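Local structure of predicted acetamidase/formamidase (Thermoanaerobacter tengcongensis, 3TKK) at residues A[9-21]-A[136-148]. The protein binds zinc and calcium ions and probably hydrolyses carbon-nitrogen bonds of linear amides. Numbering follows the deposited sequence.
Sequences ADHHIFAFSKENK and VIGVAPKEGSINC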
loop_
_atom_site.group_PDB
_atom_site.type_symbol
_atom_site.label_atom_id
_atom_site.label_comp_id
_atom_site.label_asym_id
_atom_site.label_seq_id
_atom_site.Cartn_x
_atom_site.Cartn_y
_atom_site.Cartn_z
ATOM N N ALA A 9 6.443 30.534 12.049
ATOM C CA ALA A 9 7.423 29.574 11.770
ATOM C C ALA A 9 8.785 29.872 12.410
ATOM O O ALA A 9 9.598 28.975 12.420
ATOM C CB ALA A 9 7.536 29.367 10.250
ATOM N N ASP A 10 8.928 31.052 13.027
ATOM C CA ASP A 10 10.094 31.402 13.797
ATOM C C ASP A 10 10.107 30.610 15.076
ATOM O O ASP A 10 11.138 30.578 15.703
ATOM C CB ASP A 10 10.280 32.910 14.099
ATOM C CG ASP A 10 9.012 33.610 14.582
ATOM O OD1 ASP A 10 7.877 33.140 14.373
ATOM O OD2 ASP A 10 9.138 34.757 15.091
ATOM N N HIS A 11 8.979 29.954 15.458
ATOM C CA HIS A 11 9.069 29.038 16.599
ATOM C C HIS A 11 9.196 27.628 16.067
ATOM O O HIS A 11 8.190 27.032 15.689
ATOM C CB HIS A 11 7.829 29.136 17.490
ATOM C CG HIS A 11 7.595 30.496 18.066
ATOM N ND1 HIS A 11 7.890 30.814 19.374
ATOM C CD2 HIS A 11 7.072 31.611 17.510
ATOM C CE1 HIS A 11 7.571 32.080 19.585
ATOM N NE2 HIS A 11 7.055 32.570 18.474
ATOM N N HIS A 12 10.382 27.047 16.000
ATOM C CA HIS A 12 10.435 25.722 15.410
ATOM C C HIS A 12 11.552 24.897 16.085
ATOM O O HIS A 12 12.441 25.484 16.718
ATOM C CB HIS A 12 10.760 25.768 13.880
ATOM C CG HIS A 12 11.845 26.745 13.503
ATOM N ND1 HIS A 12 13.189 26.492 13.720
ATOM C CD2 HIS A 12 11.791 27.972 12.911
ATOM C CE1 HIS A 12 13.916 27.509 13.283
ATOM N NE2 HIS A 12 13.101 28.407 12.760
ATOM N N ILE A 13 11.552 23.594 15.809
ATOM C CA ILE A 13 12.548 22.690 16.411
ATOM C C ILE A 13 13.137 21.796 15.324
ATOM O O ILE A 13 12.504 21.561 14.272
ATOM C CB ILE A 13 11.849 21.767 17.368
ATOM C CG1 ILE A 13 10.779 20.936 16.606
ATOM C CG2 ILE A 13 11.218 22.605 18.595
ATOM C CD1 ILE A 13 10.019 20.176 17.516
ATOM N N PHE A 14 14.267 21.153 15.616
ATOM C CA PHE A 14 14.837 20.249 14.650
ATOM C C PHE A 14 14.733 18.790 15.146
ATOM O O PHE A 14 14.982 17.873 14.402
ATOM C CB PHE A 14 16.340 20.678 14.378
ATOM C CG PHE A 14 16.404 21.951 13.535
ATOM C CD1 PHE A 14 16.102 21.887 12.160
ATOM C CD2 PHE A 14 16.598 23.190 14.141
ATOM C CE1 PHE A 14 16.098 23.035 11.396
ATOM C CE2 PHE A 14 16.563 24.368 13.416
ATOM C CZ PHE A 14 16.321 24.307 12.012
ATOM N N ALA A 15 14.459 18.582 16.433
ATOM C CA ALA A 15 14.292 17.211 16.909
ATOM C C ALA A 15 13.142 17.220 17.862
ATOM O O ALA A 15 12.949 18.244 18.539
ATOM C CB ALA A 15 15.633 16.747 17.660
ATOM N N PHE A 16 12.375 16.120 17.961
ATOM C CA PHE A 16 11.234 16.064 18.963
ATOM C C PHE A 16 11.848 15.699 20.291
ATOM O O PHE A 16 12.564 14.673 20.377
ATOM C CB PHE A 16 10.154 15.066 18.533
ATOM C CG PHE A 16 9.339 15.561 17.397
ATOM C CD1 PHE A 16 9.841 15.598 16.104
ATOM C CD2 PHE A 16 8.041 16.073 17.630
ATOM C CE1 PHE A 16 8.998 16.128 15.013
ATOM C CE2 PHE A 16 7.222 16.590 16.597
ATOM C CZ PHE A 16 7.743 16.651 15.291
ATOM N N SER A 17 11.690 16.555 21.305
ATOM C CA SER A 17 12.425 16.255 22.541
ATOM C C SER A 17 11.602 16.818 23.671
ATOM O O SER A 17 11.004 17.895 23.541
ATOM C CB SER A 17 13.833 16.902 22.543
ATOM O OG SER A 17 14.342 16.850 23.901
ATOM N N LYS A 18 11.572 16.103 24.779
ATOM C CA LYS A 18 10.814 16.567 25.954
ATOM C C LYS A 18 11.422 17.835 26.525
ATOM O O LYS A 18 10.777 18.516 27.339
ATOM C CB LYS A 18 10.835 15.528 27.075
ATOM C CG LYS A 18 12.229 15.236 27.623
ATOM C CD LYS A 18 12.089 14.314 28.826
ATOM C CE LYS A 18 13.318 13.487 28.965
ATOM N NZ LYS A 18 14.312 14.278 29.911
ATOM N N GLU A 19 12.661 18.122 26.110
ATOM C CA GLU A 19 13.467 19.251 26.634
ATOM C C GLU A 19 13.176 20.585 25.926
ATOM O O GLU A 19 13.561 21.633 26.439
ATOM C CB GLU A 19 14.953 18.967 26.514
ATOM C CG GLU A 19 15.357 17.677 27.281
ATOM C CD GLU A 19 15.103 17.844 28.785
ATOM O OE1 GLU A 19 15.430 18.912 29.318
ATOM O OE2 GLU A 19 14.585 16.927 29.460
ATOM N N ASN A 20 12.573 20.551 24.744
ATOM C CA ASN A 20 12.324 21.801 23.971
ATOM C C ASN A 20 11.205 22.598 24.706
ATOM O O ASN A 20 10.107 22.070 24.958
ATOM C CB ASN A 20 11.890 21.507 22.514
ATOM C CG ASN A 20 13.038 20.861 21.646
ATOM O OD1 ASN A 20 14.191 21.251 21.792
ATOM N ND2 ASN A 20 12.688 19.947 20.701
ATOM N N LYS A 21 11.455 23.850 25.009
ATOM C CA LYS A 21 10.451 24.655 25.664
ATOM C C LYS A 21 9.291 24.994 24.730
ATOM O O LYS A 21 9.511 25.320 23.576
ATOM C CB LYS A 21 11.067 26.008 26.039
ATOM C CG LYS A 21 12.162 25.939 27.052
ATOM C CD LYS A 21 11.627 25.736 28.427
ATOM C CE LYS A 21 11.919 24.322 28.890
ATOM N NZ LYS A 21 12.536 24.385 30.275
ATOM N N VAL A 136 5.660 15.821 8.476
ATOM C CA VAL A 136 6.279 15.708 9.807
ATOM C C VAL A 136 5.175 16.228 10.782
ATOM O O VAL A 136 4.703 17.385 10.696
ATOM C CB VAL A 136 7.467 16.578 9.876
ATOM C CG1 VAL A 136 7.915 16.867 11.336
ATOM C CG2 VAL A 136 8.711 15.878 9.152
ATOM N N ILE A 137 4.781 15.398 11.742
ATOM C CA ILE A 137 3.865 15.889 12.741
ATOM C C ILE A 137 3.935 14.894 13.888
ATOM O O ILE A 137 4.014 13.671 13.656
ATOM C CB ILE A 137 2.425 16.014 12.315
ATOM C CG1 ILE A 137 1.594 16.423 13.542
ATOM C CG2 ILE A 137 1.897 14.661 11.647
ATOM C CD1 ILE A 137 0.025 16.989 12.911
ATOM N N GLY A 138 4.075 15.407 15.114
ATOM C CA GLY A 138 4.369 14.508 16.244
ATOM C C GLY A 138 4.338 15.211 17.579
ATOM O O GLY A 138 4.197 16.449 17.663
ATOM N N VAL A 139 4.534 14.441 18.634
ATOM C CA VAL A 139 4.702 14.958 19.968
ATOM C C VAL A 139 6.065 14.478 20.483
ATOM O O VAL A 139 6.758 13.753 19.810
ATOM C CB VAL A 139 3.624 14.332 20.875
ATOM C CG1 VAL A 139 2.222 14.648 20.330
ATOM C CG2 VAL A 139 3.859 12.680 20.963
ATOM N N ALA A 140 6.442 14.940 21.678
ATOM C CA ALA A 140 7.736 14.561 22.216
ATOM C C ALA A 140 7.710 13.102 22.654
ATOM O O ALA A 140 6.750 12.628 23.222
ATOM C CB ALA A 140 8.147 15.452 23.427
ATOM N N PRO A 141 8.801 12.387 22.357
ATOM C CA PRO A 141 8.976 11.073 22.892
ATOM C C PRO A 141 9.183 11.059 24.396
ATOM O O PRO A 141 9.542 12.085 25.026
ATOM C CB PRO A 141 10.279 10.542 22.216
ATOM C CG PRO A 141 10.800 11.620 21.280
ATOM C CD PRO A 141 9.985 12.922 21.647
ATOM N N LYS A 142 9.012 9.874 24.975
ATOM C CA LYS A 142 9.176 9.702 26.420
ATOM C C LYS A 142 10.576 10.113 26.822
ATOM O O LYS A 142 10.769 10.900 27.699
ATOM C CB LYS A 142 8.906 8.241 26.776
ATOM C CG LYS A 142 8.553 7.983 28.259
ATOM C CD LYS A 142 8.116 6.482 28.321
ATOM C CE LYS A 142 8.941 5.625 29.328
ATOM N NZ LYS A 142 8.958 4.221 28.747
ATOM N N GLU A 143 11.584 9.669 26.120
ATOM C CA GLU A 143 12.924 9.946 26.648
ATOM C C GLU A 143 13.881 10.667 25.673
ATOM O O GLU A 143 13.853 11.903 25.591
ATOM C CB GLU A 143 13.524 8.666 27.258
ATOM C CG GLU A 143 14.802 8.910 28.156
ATOM C CD GLU A 143 14.659 10.126 29.118
ATOM O OE1 GLU A 143 15.341 11.181 28.922
ATOM O OE2 GLU A 143 13.851 10.032 30.076
ATOM N N GLY A 144 14.755 9.924 24.976
ATOM C CA GLY A 144 15.845 10.575 24.209
ATOM C C GLY A 144 15.228 11.354 23.038
ATOM O O GLY A 144 14.245 10.887 22.398
ATOM N N SER A 145 15.816 12.516 22.764
ATOM C CA SER A 145 15.610 13.270 21.555
ATOM C C SER A 145 15.578 12.440 20.231
ATOM O O SER A 145 16.413 11.529 20.009
ATOM C CB SER A 145 16.718 14.336 21.459
ATOM O OG SER A 145 16.533 15.094 20.271
ATOM N N ILE A 146 14.628 12.772 19.360
ATOM C CA ILE A 146 14.566 12.151 18.057
ATOM C C ILE A 146 14.484 13.171 16.932
ATOM O O ILE A 146 13.520 13.853 16.754
ATOM C CB ILE A 146 13.459 11.054 17.971
ATOM C CG1 ILE A 146 13.765 9.938 19.006
ATOM C CG2 ILE A 146 13.393 10.434 16.521
ATOM C CD1 ILE A 146 12.610 8.856 19.235
ATOM N N ASN A 147 15.549 13.254 16.166
ATOM C CA ASN A 147 15.563 14.158 15.006
ATOM C C ASN A 147 14.294 14.148 14.149
ATOM O O ASN A 147 13.818 13.060 13.793
ATOM C CB ASN A 147 16.760 13.750 14.132
ATOM C CG ASN A 147 17.066 14.770 13.058
ATOM O OD1 ASN A 147 16.536 14.716 11.917
ATOM N ND2 ASN A 147 17.934 15.718 13.404
ATOM N N CYS A 148 13.803 15.367 13.795
ATOM C CA CYS A 148 12.675 15.631 12.900
ATOM C C CYS A 148 12.496 14.770 11.685
ATOM O O CYS A 148 11.373 14.555 11.271
ATOM C CB CYS A 148 12.730 17.117 12.465
ATOM S SG CYS A 148 12.081 17.974 13.854
HETATM O O HOH W 1 11.887 13.248 24.826
#
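The Phe16 ring meets Val136 and Gly138 at its edge: Val136 CG1 lies in the ring plane, 3.9 Å from Phe16 CE1, and Gly138 O also approaches the rim. Cys148 SG, whose exact position is less certain, comes in obliquely, 4.7 Å from the ring centroid, as a sulfur-aromatic contact; Val139 O is also oblique. Phe16 CG stands anti to its own carbonyl carbon (chi1 -73°), which sends the ring between Cys148 and the main chain of Gly138 and Val139. A flat aromatic suits this slot, and Gly138, lacking a side chain, lets the ring lie close to the main chain. At the base of the side chain, Pro141 CD lies 3.8 Å from Phe16 CB, and its rigid ring packs on the Phe16 backbone.

The backbone of Phe16 pairs with Ile146 in a two-stranded antiparallel sheet. Phe16 N donates to Ile146 O (2.8 Å), and Ile146 N returns a straighter bond to Phe16 O. In the adjacent non-hydrogen-bonded pair, small Ala15 sits close against Asn147.

Near the surface, Lys18 NZ bridges Glu19 OE2 (2.7 Å) and, more loosely, Glu143 OE1 (3.4 Å), while a water joins Lys18 N to Pro141 O and Glu143 O.

Ala181 and His154 touch Phe16, and Asp184, a zinc and calcium ligand, touches Val136. Strand 133-138 pairs antiparallel with 180-186, and 12-13 with 62-69, so the short 15-16/146-147 pair ties together two segments that also belong to the larger mixed sheet.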